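Local coordinates for protein ATP-dependent DNA helicase (Mycobacterium smegmatis, PDB 5V9X) that couples ATP hydrolysis to 3'-to-5' movement along a single-stranded DNA tracking strand and unwinds RNA:DNA hybrids, at residues Pro460-Ala465 with Ala784-Leu789; Leu504-Gly509 with Ala517-Arg522; Asp696-Leu701 with Ile739-Asp744; Arg719-Arg724 with Ala752-Phe757. All blocks are in the same frame, centred on the assembly; numbering follows the deposited sequence.

Contact 1: residues Pro460-Ala465 with Ala784-Leu789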
loop_
_atom_site.group_PDB
_atom_site.type_symbol
_atom_site.label_atom_id
_atom_site.label_comp_id
_atom_site.label_asym_id
_atom_site.label_seq_id
_atom_site.Cartn_x
_atom_site.Cartn_y
_atom_site.Cartn_z
ATOM N N PRO A 460 -13.413 -11.700 -1.929
ATOM C CA PRO A 460 -13.933 -10.455 -1.343
ATOM C C PRO A 460 -15.274 -10.068 -1.947
ATOM O O PRO A 460 -15.332 -9.455 -3.019
ATOM C CB PRO A 460 -12.838 -9.431 -1.667
ATOM C CG PRO A 460 -12.208 -9.941 -2.907
ATOM C CD PRO A 460 -12.285 -11.442 -2.846
ATOM N N LEU A 461 -16.360 -10.410 -1.246
ATOM C CA LEU A 461 -17.694 -10.340 -1.839
ATOM C C LEU A 461 -18.112 -8.916 -2.188
ATOM O O LEU A 461 -18.883 -8.719 -3.135
ATOM C CB LEU A 461 -18.720 -10.964 -0.894
ATOM C CG LEU A 461 -18.553 -12.453 -0.598
ATOM C CD1 LEU A 461 -19.710 -12.951 0.253
ATOM C CD2 LEU A 461 -18.444 -13.252 -1.889
ATOM N N ASP A 462 -17.635 -7.916 -1.441
ATOM C CA ASP A 462 -18.039 -6.544 -1.734
ATOM C C ASP A 462 -17.491 -6.084 -3.078
ATOM O O ASP A 462 -18.187 -5.396 -3.835
ATOM C CB ASP A 462 -17.601 -5.605 -0.609
ATOM C CG ASP A 462 -16.103 -5.646 -0.349
ATOM O OD1 ASP A 462 -15.383 -6.392 -1.047
ATOM O OD2 ASP A 462 -15.648 -4.923 0.564
ATOM N N VAL A 463 -16.248 -6.461 -3.397
ATOM C CA VAL A 463 -15.686 -6.154 -4.710
ATOM C C VAL A 463 -16.506 -6.820 -5.807
ATOM O O VAL A 463 -16.752 -6.230 -6.868
ATOM C CB VAL A 463 -14.205 -6.575 -4.771
ATOM C CG1 VAL A 463 -13.686 -6.525 -6.203
ATOM C CG2 VAL A 463 -13.364 -5.688 -3.866
ATOM N N LEU A 464 -16.945 -8.059 -5.567
ATOM C CA LEU A 464 -17.801 -8.752 -6.525
ATOM C C LEU A 464 -19.117 -8.009 -6.728
ATOM O O LEU A 464 -19.550 -7.791 -7.866
ATOM C CB LEU A 464 -18.060 -10.182 -6.047
ATOM C CG LEU A 464 -19.158 -10.972 -6.767
ATOM C CD1 LEU A 464 -18.774 -11.246 -8.211
ATOM C CD2 LEU A 464 -19.465 -12.270 -6.033
ATOM N N ALA A 465 -19.764 -7.611 -5.629
ATOM C CA ALA A 465 -21.052 -6.931 -5.724
ATOM C C ALA A 465 -20.949 -5.654 -6.548
ATOM O O ALA A 465 -21.845 -5.346 -7.344
ATOM C CB ALA A 465 -21.585 -6.624 -4.324
ATOM N N ALA A 784 -20.019 -2.125 3.145
ATOM C CA ALA A 784 -21.368 -1.811 2.684
ATOM C C ALA A 784 -21.347 -0.757 1.585
ATOM O O ALA A 784 -22.068 -0.875 0.587
ATOM C CB ALA A 784 -22.231 -1.346 3.857
ATOM N N ALA A 785 -20.518 0.278 1.746
ATOM C CA ALA A 785 -20.436 1.324 0.734
ATOM C C ALA A 785 -19.804 0.804 -0.552
ATOM O O ALA A 785 -20.279 1.115 -1.651
ATOM C CB ALA A 785 -19.648 2.516 1.274
ATOM N N ARG A 786 -18.736 0.009 -0.434
ATOM C CA ARG A 786 -18.078 -0.527 -1.622
ATOM C C ARG A 786 -19.009 -1.443 -2.409
ATOM O O ARG A 786 -18.954 -1.474 -3.644
ATOM C CB ARG A 786 -16.798 -1.268 -1.219
ATOM C CG ARG A 786 -15.941 -1.732 -2.389
ATOM C CD ARG A 786 -14.575 -2.237 -1.936
ATOM N NE ARG A 786 -14.494 -2.434 -0.492
ATOM C CZ ARG A 786 -13.589 -1.856 0.294
ATOM N NH1 ARG A 786 -12.674 -1.053 -0.227
ATOM N NH2 ARG A 786 -13.589 -2.090 1.600
ATOM N N ALA A 787 -19.879 -2.182 -1.715
ATOM C CA ALA A 787 -20.874 -3.021 -2.370
ATOM C C ALA A 787 -22.036 -2.223 -2.953
ATOM O O ALA A 787 -22.937 -2.832 -3.542
ATOM C CB ALA A 787 -21.411 -4.067 -1.389
ATOM N N LEU A 788 -22.039 -0.896 -2.794
ATOM C CA LEU A 788 -23.060 -0.007 -3.348
ATOM C C LEU A 788 -24.441 -0.256 -2.743
ATOM O O LEU A 788 -25.456 -0.138 -3.431
ATOM C CB LEU A 788 -23.126 -0.116 -4.878
ATOM C CG LEU A 788 -21.813 0.071 -5.638
ATOM C CD1 LEU A 788 -21.993 -0.259 -7.114
ATOM C CD2 LEU A 788 -21.301 1.487 -5.458
ATOM N N LEU A 789 -24.493 -0.590 -1.453
ATOM C CA LEU A 789 -25.750 -0.909 -0.790
ATOM C C LEU A 789 -26.270 0.201 0.112
ATOM O O LEU A 789 -27.465 0.208 0.428
ATOM C CB LEU A 789 -25.597 -2.186 0.044
ATOM C CG LEU A 789 -25.231 -3.446 -0.737
ATOM C CD1 LEU A 789 -25.047 -4.604 0.214
ATOM C CD2 LEU A 789 -26.300 -3.767 -1.767
#
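Asp462, in the first turn of helix 461-471, meets Arg786 and Ala787 at the C-terminal end of helix 774-786. Followed outward, the Asp462 side chain starts with CB, which packs 4.2 Å from Ala787 CB. At the next bond CG sits between the backbone N and the carbonyl carbon (chi1 57°), which brings OD1 to the backbone N of Val463 in a weak hydrogen bond and leaves OD2 facing Arg786. This second oxygen makes a salt bridge with Arg786, the distance from OD2 to NE being 2.9 Å. The N-H comes from well above the carboxylate plane, and the two flat groups are turned 66° apart, so a single N-H makes the link instead of a paired, coplanar grip. Lys200 forms a second salt bridge to OD2, and two positive partners probably stabilise the buried carboxylate as an anion. Arg786 is bent at chi3, and its CD passes 4.1 Å from Val463 CG2. One turn along, Ala465 CB lies 3.9 Å from Ala787 CB, the small methyls allowing the backbones to come close. Just past Ala787 the chain turns at Leu788 with positive phi (65°), while Leu788 N bonds to Ala785 O and Leu789 N to Ala784 O. The arrangement is a Schellman-terminated helix docked on the opening turn of helix 461-471, a helix within the winged-helix region.

Contact 2: residues Leu504-Gly509 with Ala517-Arg522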
loop_
_atom_site.group_PDB
_atom_site.type_symbol
_atom_site.label_atom_id
_atom_site.label_comp_id
_atom_site.label_asym_id
_atom_site.label_seq_id
_atom_site.Cartn_x
_atom_site.Cartn_y
_atom_site.Cartn_z
ATOM N N LEU A 504 -25.833 -11.974 -5.168
ATOM C CA LEU A 504 -26.834 -11.511 -6.125
ATOM C C LEU A 504 -28.180 -11.279 -5.447
ATOM O O LEU A 504 -28.916 -10.356 -5.814
ATOM C CB LEU A 504 -26.984 -12.516 -7.267
ATOM C CG LEU A 504 -25.737 -12.898 -8.067
ATOM C CD1 LEU A 504 -26.135 -13.678 -9.309
ATOM C CD2 LEU A 504 -24.929 -11.671 -8.442
ATOM N N ASP A 505 -28.520 -12.112 -4.461
ATOM C CA ASP A 505 -29.766 -11.923 -3.723
ATOM C C ASP A 505 -29.785 -10.569 -3.031
ATOM O O ASP A 505 -30.773 -9.829 -3.109
ATOM C CB ASP A 505 -29.950 -13.039 -2.695
ATOM C CG ASP A 505 -30.005 -14.407 -3.327
ATOM O OD1 ASP A 505 -30.344 -14.489 -4.525
ATOM O OD2 ASP A 505 -29.710 -15.398 -2.628
ATOM N N LEU A 506 -28.694 -10.234 -2.341
ATOM C CA LEU A 506 -28.622 -8.962 -1.633
ATOM C C LEU A 506 -28.746 -7.789 -2.597
ATOM O O LEU A 506 -29.448 -6.813 -2.311
ATOM C CB LEU A 506 -27.314 -8.891 -0.847
ATOM C CG LEU A 506 -27.069 -7.677 0.042
ATOM C CD1 LEU A 506 -28.314 -7.348 0.847
ATOM C CD2 LEU A 506 -25.897 -7.968 0.959
ATOM N N LEU A 507 -28.083 -7.876 -3.752
ATOM C CA LEU A 507 -28.195 -6.829 -4.760
ATOM C C LEU A 507 -29.581 -6.767 -5.384
ATOM O O LEU A 507 -29.937 -5.737 -5.967
ATOM C CB LEU A 507 -27.148 -7.039 -5.855
ATOM C CG LEU A 507 -25.690 -6.792 -5.471
ATOM C CD1 LEU A 507 -24.766 -7.200 -6.605
ATOM C CD2 LEU A 507 -25.484 -5.331 -5.112
ATOM N N SER A 508 -30.371 -7.836 -5.275
ATOM C CA SER A 508 -31.679 -7.909 -5.915
ATOM C C SER A 508 -32.805 -7.918 -4.886
ATOM O O SER A 508 -33.555 -6.945 -4.787
ATOM C CB SER A 508 -31.754 -9.137 -6.825
ATOM O OG SER A 508 -33.024 -9.229 -7.448
ATOM N N GLY A 509 -32.955 -8.996 -4.116
ATOM C CA GLY A 509 -34.071 -9.100 -3.194
ATOM C C GLY A 509 -33.742 -9.728 -1.855
ATOM O O GLY A 509 -33.103 -10.783 -1.789
ATOM N N ALA A 517 -35.264 -2.216 6.210
ATOM C CA ALA A 517 -35.050 -1.816 4.825
ATOM C C ALA A 517 -34.290 -0.495 4.744
ATOM O O ALA A 517 -34.751 0.463 4.121
ATOM C CB ALA A 517 -36.380 -1.709 4.092
ATOM N N GLU A 518 -33.121 -0.449 5.382
ATOM C CA GLU A 518 -32.259 0.723 5.354
ATOM C C GLU A 518 -31.192 0.640 4.266
ATOM O O GLU A 518 -30.162 1.318 4.366
ATOM C CB GLU A 518 -31.601 0.928 6.722
ATOM N N LEU A 519 -31.410 -0.182 3.239
ATOM C CA LEU A 519 -30.502 -0.293 2.108
ATOM C C LEU A 519 -31.300 -0.265 0.809
ATOM O O LEU A 519 -32.528 -0.380 0.802
ATOM C CB LEU A 519 -29.641 -1.567 2.189
ATOM C CG LEU A 519 -30.275 -2.946 2.422
ATOM C CD1 LEU A 519 -31.009 -3.481 1.197
ATOM C CD2 LEU A 519 -29.204 -3.935 2.861
ATOM N N ARG A 520 -30.579 -0.120 -0.301
ATOM C CA ARG A 520 -31.181 -0.022 -1.626
ATOM C C ARG A 520 -30.630 -1.124 -2.523
ATOM O O ARG A 520 -29.408 -1.174 -2.750
ATOM C CB ARG A 520 -30.904 1.350 -2.249
ATOM C CG ARG A 520 -31.049 2.522 -1.294
ATOM C CD ARG A 520 -32.456 3.084 -1.301
ATOM N NE ARG A 520 -32.616 4.131 -0.296
ATOM C CZ ARG A 520 -33.111 3.926 0.919
ATOM N NH1 ARG A 520 -33.507 2.712 1.280
ATOM N NH2 ARG A 520 -33.217 4.935 1.773
ATOM N N PRO A 521 -31.464 -2.019 -3.046
ATOM C CA PRO A 521 -30.988 -2.976 -4.050
ATOM C C PRO A 521 -30.898 -2.335 -5.424
ATOM O O PRO A 521 -31.680 -1.451 -5.781
ATOM C CB PRO A 521 -32.056 -4.075 -4.019
ATOM C CG PRO A 521 -33.298 -3.354 -3.618
ATOM C CD PRO A 521 -32.865 -2.266 -2.665
ATOM N N ARG A 522 -29.925 -2.801 -6.207
ATOM C CA ARG A 522 -29.567 -2.142 -7.454
ATOM C C ARG A 522 -29.767 -3.002 -8.695
ATOM O O ARG A 522 -29.555 -2.508 -9.809
ATOM C CB ARG A 522 -28.108 -1.676 -7.395
ATOM C CG ARG A 522 -27.726 -1.039 -6.070
ATOM C CD ARG A 522 -28.580 0.182 -5.768
ATOM N NE ARG A 522 -27.987 1.006 -4.719
ATOM C CZ ARG A 522 -28.365 2.248 -4.439
ATOM N NH1 ARG A 522 -29.340 2.819 -5.132
ATOM N NH2 ARG A 522 -27.764 2.921 -3.467
#
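Leu506 has its CG opposite the backbone N (chi1 -176°) and Leu519 has its CG between backbone N and carbonyl carbon (chi1 51°); with these torsions the two side chains slant across each other, Leu506 CD1 to Leu519 CD2 at 4.1 Å. The contact closes the return from helix 497-508 to strand 523-526, consistent with the helix-to-wing passage of a winged-helix fold. Leu506 also reaches Leu789 and Ile823, so the leucine pair lies at the border with helix 822-835. The polar link is made by the backbone: Arg522 N donates to Leu507 O over 2.9 Å, with a bent N-H...O angle of 133°. A backbone bond also joins Leu507 to Leu523, at the start of strand 523-526, while the Leu507 side chain turns to Ala465 and Val469 of helix 461-471. The helix runs on through Ser508, and Gly509 is the first residue to leave helical geometry. Arg522 directs its NE to Leu788 O, joining the return to the end of helix 774-786, and one face of its guanidinium is covered by Arg520 CB. Beside the backbone bond lies Pro521, whose CB rests against the last carbonyls of the helix, 3.3 Å from Leu507 O and likewise 3.3 Å from Ser508 O.

Contact 3: residues Asp696-Leu701 with Ile739-Asp744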
loop_
_atom_site.group_PDB
_atom_site.type_symbol
_atom_site.label_atom_id
_atom_site.label_comp_id
_atom_site.label_asym_id
_atom_site.label_seq_id
_atom_site.Cartn_x
_atom_site.Cartn_y
_atom_site.Cartn_z
ATOM N N ASP A 696 -3.284 4.780 39.544
ATOM C CA ASP A 696 -3.865 3.694 38.769
ATOM C C ASP A 696 -2.777 2.840 38.130
ATOM O O ASP A 696 -1.756 3.354 37.667
ATOM C CB ASP A 696 -4.797 4.251 37.694
ATOM C CG ASP A 696 -5.785 5.252 38.250
ATOM O OD1 ASP A 696 -6.090 5.182 39.459
ATOM O OD2 ASP A 696 -6.254 6.114 37.481
ATOM N N TRP A 697 -3.010 1.530 38.106
ATOM C CA TRP A 697 -2.041 0.605 37.539
ATOM C C TRP A 697 -2.011 0.703 36.018
ATOM O O TRP A 697 -3.000 1.060 35.373
ATOM C CB TRP A 697 -2.364 -0.832 37.949
ATOM C CG TRP A 697 -1.899 -1.198 39.321
ATOM C CD1 TRP A 697 -2.674 -1.574 40.379
ATOM C CD2 TRP A 697 -0.544 -1.228 39.786
ATOM N NE1 TRP A 697 -1.886 -1.838 41.472
ATOM C CE2 TRP A 697 -0.574 -1.632 41.135
ATOM C CE3 TRP A 697 0.690 -0.950 39.194
ATOM C CZ2 TRP A 697 0.582 -1.765 41.899
ATOM C CZ3 TRP A 697 1.837 -1.085 39.953
ATOM C CH2 TRP A 697 1.775 -1.488 41.290
ATOM N N ARG A 698 -0.854 0.372 35.449
ATOM C CA ARG A 698 -0.682 0.306 34.002
ATOM C C ARG A 698 0.246 -0.852 33.680
ATOM O O ARG A 698 1.414 -0.844 34.080
ATOM C CB ARG A 698 -0.128 1.618 33.442
ATOM C CG ARG A 698 -1.187 2.484 32.787
ATOM C CD ARG A 698 -0.606 3.761 32.207
ATOM N NE ARG A 698 -1.618 4.520 31.477
ATOM C CZ ARG A 698 -2.535 5.288 32.055
ATOM N NH1 ARG A 698 -2.574 5.399 33.376
ATOM N NH2 ARG A 698 -3.419 5.941 31.314
ATOM N N VAL A 699 -0.275 -1.844 32.963
ATOM C CA VAL A 699 0.465 -3.049 32.610
ATOM C C VAL A 699 0.666 -3.052 31.102
ATOM O O VAL A 699 -0.307 -3.087 30.339
ATOM C CB VAL A 699 -0.265 -4.317 33.076
ATOM C CG1 VAL A 699 0.605 -5.538 32.854
ATOM C CG2 VAL A 699 -0.656 -4.194 34.541
ATOM N N ILE A 700 1.924 -3.024 30.674
ATOM C CA ILE A 700 2.285 -2.915 29.266
ATOM C C ILE A 700 2.946 -4.212 28.827
ATOM O O ILE A 700 3.889 -4.685 29.472
ATOM C CB ILE A 700 3.219 -1.717 29.019
ATOM C CG1 ILE A 700 2.501 -0.407 29.346
ATOM C CG2 ILE A 700 3.709 -1.715 27.584
ATOM C CD1 ILE A 700 3.387 0.812 29.250
ATOM N N LEU A 701 2.449 -4.789 27.736
ATOM C CA LEU A 701 3.093 -5.930 27.100
ATOM C C LEU A 701 4.016 -5.413 26.008
ATOM O O LEU A 701 3.580 -4.670 25.126
ATOM C CB LEU A 701 2.064 -6.897 26.515
ATOM C CG LEU A 701 2.630 -7.990 25.602
ATOM C CD1 LEU A 701 3.645 -8.855 26.342
ATOM C CD2 LEU A 701 1.514 -8.844 25.019
ATOM N N ILE A 739 -1.293 -1.846 25.741
ATOM C CA ILE A 739 -1.375 -1.044 26.959
ATOM C C ILE A 739 -2.669 -1.386 27.685
ATOM O O ILE A 739 -3.755 -1.321 27.097
ATOM C CB ILE A 739 -1.307 0.461 26.650
ATOM C CG1 ILE A 739 -0.057 0.789 25.833
ATOM C CG2 ILE A 739 -1.325 1.270 27.940
ATOM C CD1 ILE A 739 0.018 2.236 25.392
ATOM N N VAL A 740 -2.551 -1.737 28.964
ATOM C CA VAL A 740 -3.690 -2.019 29.829
ATOM C C VAL A 740 -3.638 -1.065 31.016
ATOM O O VAL A 740 -2.556 -0.761 31.529
ATOM C CB VAL A 740 -3.694 -3.489 30.302
ATOM C CG1 VAL A 740 -4.855 -3.756 31.248
ATOM C CG2 VAL A 740 -3.756 -4.431 29.109
ATOM N N ARG A 741 -4.804 -0.582 31.440
ATOM C CA ARG A 741 -4.916 0.283 32.606
ATOM C C ARG A 741 -5.957 -0.289 33.555
ATOM O O ARG A 741 -7.071 -0.619 33.134
ATOM C CB ARG A 741 -5.286 1.717 32.210
ATOM C CG ARG A 741 -5.658 2.606 33.387
ATOM C CD ARG A 741 -5.750 4.070 32.985
ATOM N NE ARG A 741 -6.953 4.705 33.516
ATOM C CZ ARG A 741 -8.006 5.039 32.777
ATOM N NH1 ARG A 741 -7.997 4.812 31.472
ATOM N NH2 ARG A 741 -9.062 5.611 33.338
ATOM N N LEU A 742 -5.592 -0.407 34.831
ATOM C CA LEU A 742 -6.476 -0.945 35.852
ATOM C C LEU A 742 -6.430 -0.027 37.068
ATOM O O LEU A 742 -5.333 0.343 37.521
ATOM C CB LEU A 742 -6.073 -2.375 36.254
ATOM C CG LEU A 742 -5.727 -3.398 35.170
ATOM C CD1 LEU A 742 -4.251 -3.327 34.805
ATOM C CD2 LEU A 742 -6.100 -4.803 35.617
ATOM N N PRO A 743 -7.577 0.368 37.618
ATOM C CA PRO A 743 -7.560 1.130 38.871
ATOM C C PRO A 743 -6.963 0.297 39.994
ATOM O O PRO A 743 -7.082 -0.931 40.015
ATOM C CB PRO A 743 -9.040 1.444 39.120
ATOM C CG PRO A 743 -9.790 0.423 38.327
ATOM C CD PRO A 743 -8.946 0.145 37.121
ATOM N N ASP A 744 -6.305 0.982 40.928
ATOM C CA ASP A 744 -5.569 0.300 41.985
ATOM C C ASP A 744 -6.487 -0.618 42.783
ATOM O O ASP A 744 -7.612 -0.252 43.132
ATOM C CB ASP A 744 -4.909 1.318 42.916
ATOM C CG ASP A 744 -3.838 0.697 43.792
ATOM O OD1 ASP A 744 -2.661 0.679 43.372
ATOM O OD2 ASP A 744 -4.174 0.220 44.896
#
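Trp697 to Ile700 pair with Leu742 to Ile739 as neighbouring antiparallel strands of a mixed sheet. Val699 and Val740 form a hydrogen-bonded pair, Val699 N to Val740 O at 2.9 Å and Val740 N to Val699 O at 3.0 Å. In the Trp697-Leu742 pair the bond from Leu742 N to Trp697 O is sound (3.0 Å) and its return weak. On the face of Trp697, Val699, Val740 and Leu742, Val699 CG2 slants onto Leu742 CD1 at 3.7 Å. On the other, Arg698 and Arg741 run alongside each other in the same direction, their guanidinium planes 16° apart; Arg741 CD lies over a face of the Arg698 group, 3.4 Å from its NH2. The like charges have separate acidic partners, Asp692 for Arg698 and Glu729 for Arg741. Further along this face, Ile700 and Ile739 pack against helix 865-870, while on the face of Val740 the sheet meets Leu721 of helix 707-725: a layered alpha/beta arrangement with helices on both faces of its mixed sheet.

Contact 4: residues Arg719-Arg724 with Ala752-Phe757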
loop_
_atom_site.group_PDB
_atom_site.type_symbol
_atom_site.label_atom_id
_atom_site.label_comp_id
_atom_site.label_asym_id
_atom_site.label_seq_id
_atom_site.Cartn_x
_atom_site.Cartn_y
_atom_site.Cartn_z
ATOM N N ARG A 719 -11.746 -9.499 26.614
ATOM C CA ARG A 719 -12.745 -10.463 27.068
ATOM C C ARG A 719 -12.445 -10.937 28.483
ATOM O O ARG A 719 -13.327 -10.952 29.348
ATOM C CB ARG A 719 -12.800 -11.652 26.108
ATOM C CG ARG A 719 -13.843 -12.697 26.474
ATOM C CD ARG A 719 -13.649 -13.976 25.682
ATOM N NE ARG A 719 -14.829 -14.833 25.734
ATOM C CZ ARG A 719 -15.694 -14.973 24.734
ATOM N NH1 ARG A 719 -15.507 -14.316 23.597
ATOM N NH2 ARG A 719 -16.743 -15.774 24.868
ATOM N N ARG A 720 -11.193 -11.322 28.737
ATOM C CA ARG A 720 -10.809 -11.774 30.069
ATOM C C ARG A 720 -10.904 -10.652 31.092
ATOM O O ARG A 720 -11.342 -10.874 32.227
ATOM C CB ARG A 720 -9.388 -12.326 30.042
ATOM C CG ARG A 720 -9.296 -13.821 30.155
ATOM C CD ARG A 720 -7.881 -14.191 30.503
ATOM N NE ARG A 720 -7.523 -15.510 30.011
ATOM C CZ ARG A 720 -6.278 -15.875 29.737
ATOM N NH1 ARG A 720 -6.022 -17.097 29.293
ATOM N NH2 ARG A 720 -5.289 -15.007 29.897
ATOM N N LEU A 721 -10.484 -9.444 30.711
ATOM C CA LEU A 721 -10.441 -8.331 31.653
ATOM C C LEU A 721 -11.823 -8.048 32.233
ATOM O O LEU A 721 -11.977 -7.874 33.447
ATOM C CB LEU A 721 -9.873 -7.094 30.959
ATOM C CG LEU A 721 -8.855 -6.252 31.728
ATOM C CD1 LEU A 721 -7.837 -7.137 32.429
ATOM C CD2 LEU A 721 -8.158 -5.301 30.773
ATOM N N ARG A 722 -12.846 -8.009 31.380
ATOM C CA ARG A 722 -14.200 -7.781 31.863
ATOM C C ARG A 722 -14.866 -9.045 32.391
ATOM O O ARG A 722 -15.910 -8.947 33.044
ATOM C CB ARG A 722 -15.055 -7.161 30.756
ATOM C CG ARG A 722 -15.152 -8.002 29.503
ATOM C CD ARG A 722 -15.952 -7.288 28.431
ATOM N NE ARG A 722 -16.278 -8.182 27.327
ATOM C CZ ARG A 722 -15.554 -8.300 26.220
ATOM N NH1 ARG A 722 -14.456 -7.574 26.059
ATOM N NH2 ARG A 722 -15.931 -9.144 25.269
ATOM N N GLU A 723 -14.297 -10.223 32.131
ATOM C CA GLU A 723 -14.821 -11.467 32.690
ATOM C C GLU A 723 -14.117 -11.831 33.994
ATOM O O GLU A 723 -14.765 -12.015 35.029
ATOM C CB GLU A 723 -14.684 -12.612 31.679
ATOM C CG GLU A 723 -15.728 -12.616 30.575
ATOM C CD GLU A 723 -15.650 -13.862 29.713
ATOM O OE1 GLU A 723 -14.772 -14.713 29.971
ATOM O OE2 GLU A 723 -16.469 -13.992 28.778
ATOM N N ARG A 724 -12.787 -11.939 33.956
ATOM C CA ARG A 724 -12.036 -12.360 35.133
ATOM C C ARG A 724 -11.858 -11.232 36.143
ATOM O O ARG A 724 -11.797 -11.494 37.349
ATOM C CB ARG A 724 -10.669 -12.909 34.717
ATOM C CG ARG A 724 -10.723 -14.171 33.858
ATOM C CD ARG A 724 -11.238 -15.358 34.655
ATOM N NE ARG A 724 -11.094 -16.628 33.945
ATOM C CZ ARG A 724 -12.068 -17.217 33.258
ATOM N NH1 ARG A 724 -13.264 -16.652 33.180
ATOM N NH2 ARG A 724 -11.847 -18.374 32.648
ATOM N N ALA A 752 1.326 -11.093 34.254
ATOM C CA ALA A 752 1.648 -11.336 32.854
ATOM C C ALA A 752 0.875 -12.497 32.251
ATOM O O ALA A 752 0.825 -12.614 31.022
ATOM C CB ALA A 752 3.143 -11.609 32.691
ATOM N N ASP A 753 0.290 -13.366 33.077
ATOM C CA ASP A 753 -0.581 -14.413 32.560
ATOM C C ASP A 753 -1.818 -13.847 31.876
ATOM O O ASP A 753 -2.527 -14.593 31.193
ATOM C CB ASP A 753 -0.999 -15.355 33.690
ATOM C CG ASP A 753 0.189 -15.955 34.419
ATOM O OD1 ASP A 753 0.852 -15.221 35.183
ATOM O OD2 ASP A 753 0.463 -17.159 34.227
ATOM N N LEU A 754 -2.084 -12.549 32.048
ATOM C CA LEU A 754 -3.215 -11.908 31.388
ATOM C C LEU A 754 -3.105 -12.011 29.871
ATOM O O LEU A 754 -4.114 -12.190 29.178
ATOM C CB LEU A 754 -3.294 -10.446 31.828
ATOM C CG LEU A 754 -4.329 -9.523 31.185
ATOM C CD1 LEU A 754 -5.735 -10.046 31.415
ATOM C CD2 LEU A 754 -4.183 -8.117 31.740
ATOM N N PHE A 755 -1.889 -11.910 29.337
ATOM C CA PHE A 755 -1.684 -11.932 27.895
ATOM C C PHE A 755 -1.545 -13.337 27.325
ATOM O O PHE A 755 -1.746 -13.520 26.119
ATOM C CB PHE A 755 -0.439 -11.115 27.531
ATOM C CG PHE A 755 -0.471 -9.702 28.042
ATOM C CD1 PHE A 755 -1.174 -8.719 27.361
ATOM C CD2 PHE A 755 0.202 -9.355 29.203
ATOM C CE1 PHE A 755 -1.206 -7.416 27.833
ATOM C CE2 PHE A 755 0.174 -8.054 29.678
ATOM C CZ PHE A 755 -0.531 -7.083 28.992
ATOM N N VAL A 756 -1.220 -14.326 28.154
ATOM C CA VAL A 756 -0.908 -15.667 27.670
ATOM C C VAL A 756 -2.195 -16.462 27.493
ATOM O O VAL A 756 -3.021 -16.544 28.410
ATOM C CB VAL A 756 0.050 -16.379 28.635
ATOM C CG1 VAL A 756 0.372 -17.779 28.132
ATOM C CG2 VAL A 756 1.314 -15.561 28.811
ATOM N N PHE A 757 -2.361 -17.056 26.313
ATOM C CA PHE A 757 -3.502 -17.902 25.998
ATOM C C PHE A 757 -3.013 -19.208 25.383
ATOM O O PHE A 757 -1.895 -19.296 24.870
ATOM C CB PHE A 757 -4.471 -17.211 25.030
ATOM C CG PHE A 757 -5.290 -16.118 25.658
ATOM C CD1 PHE A 757 -4.729 -14.881 25.935
ATOM C CD2 PHE A 757 -6.627 -16.323 25.955
ATOM C CE1 PHE A 757 -5.484 -13.874 26.510
ATOM C CE2 PHE A 757 -7.388 -15.320 26.528
ATOM C CZ PHE A 757 -6.816 -14.096 26.806
#
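The guanidinium of Arg720 lies flat over one face of the Phe757 ring, planes 8° apart and centres 3.6 Å from each other, while Val756 O sits at its edge, in its plane. The arrangement is a stacked cation-pi pair, with Arg720 CZ only 20° off the ring normal, and it joins the end of helix 707-725 to the loop leading into helix 759-769. Arg720 and Phe757 arrive from opposite directions. The arginine is extended from CG to NE, which carries its flat end across the gap and lays CD 3.8 Å from Phe757 CZ on the way. At the tip both terminal nitrogens grip a single carbonyl: NH1 donates to Val756 O at 3.2 Å, lying in the carbonyl plane, and NH2 donates to the same oxygen at 3.1 Å from above that plane. This end-on grip, together with the ring beneath, fixes the rotation of the guanidinium. Phe757 has Phe755 O at its ring edge and also touches Ile762 and Ile765 of helix 759-769. Beside the polar group an apolar contact continues inward, where Leu754 also touches Val717 of helix 707-725. Leu721 and Leu754 cross at about a right angle, Leu721 CD1 resting against both methyls of Leu754, 3.7 Å from CD1 and 3.8 Å from CD2.

Overall arrangement
The four contacts form two groups. Contacts 1 and 2 have centres 11 Å apart and meet directly, Leu789 O lying 3.2 Å from Arg520 N in a probable hydrogen bond; along the chain contact 2 is nested within the loop that contact 1 closes. Contacts 3 and 4, centres 13 Å apart, share the apolar layer between sheet and helix, with Phe755 CE1 3.6 Å from Leu701 CB, and their segments alternate in sequence. Between the groups, centres are 36 to 46 Å apart. Contact 1 comes within about 8 Å of the bound DNA and contact 3 within about 10 Å, nearest atoms. The AMP-PNP pocket is built by residues outside all eight segments.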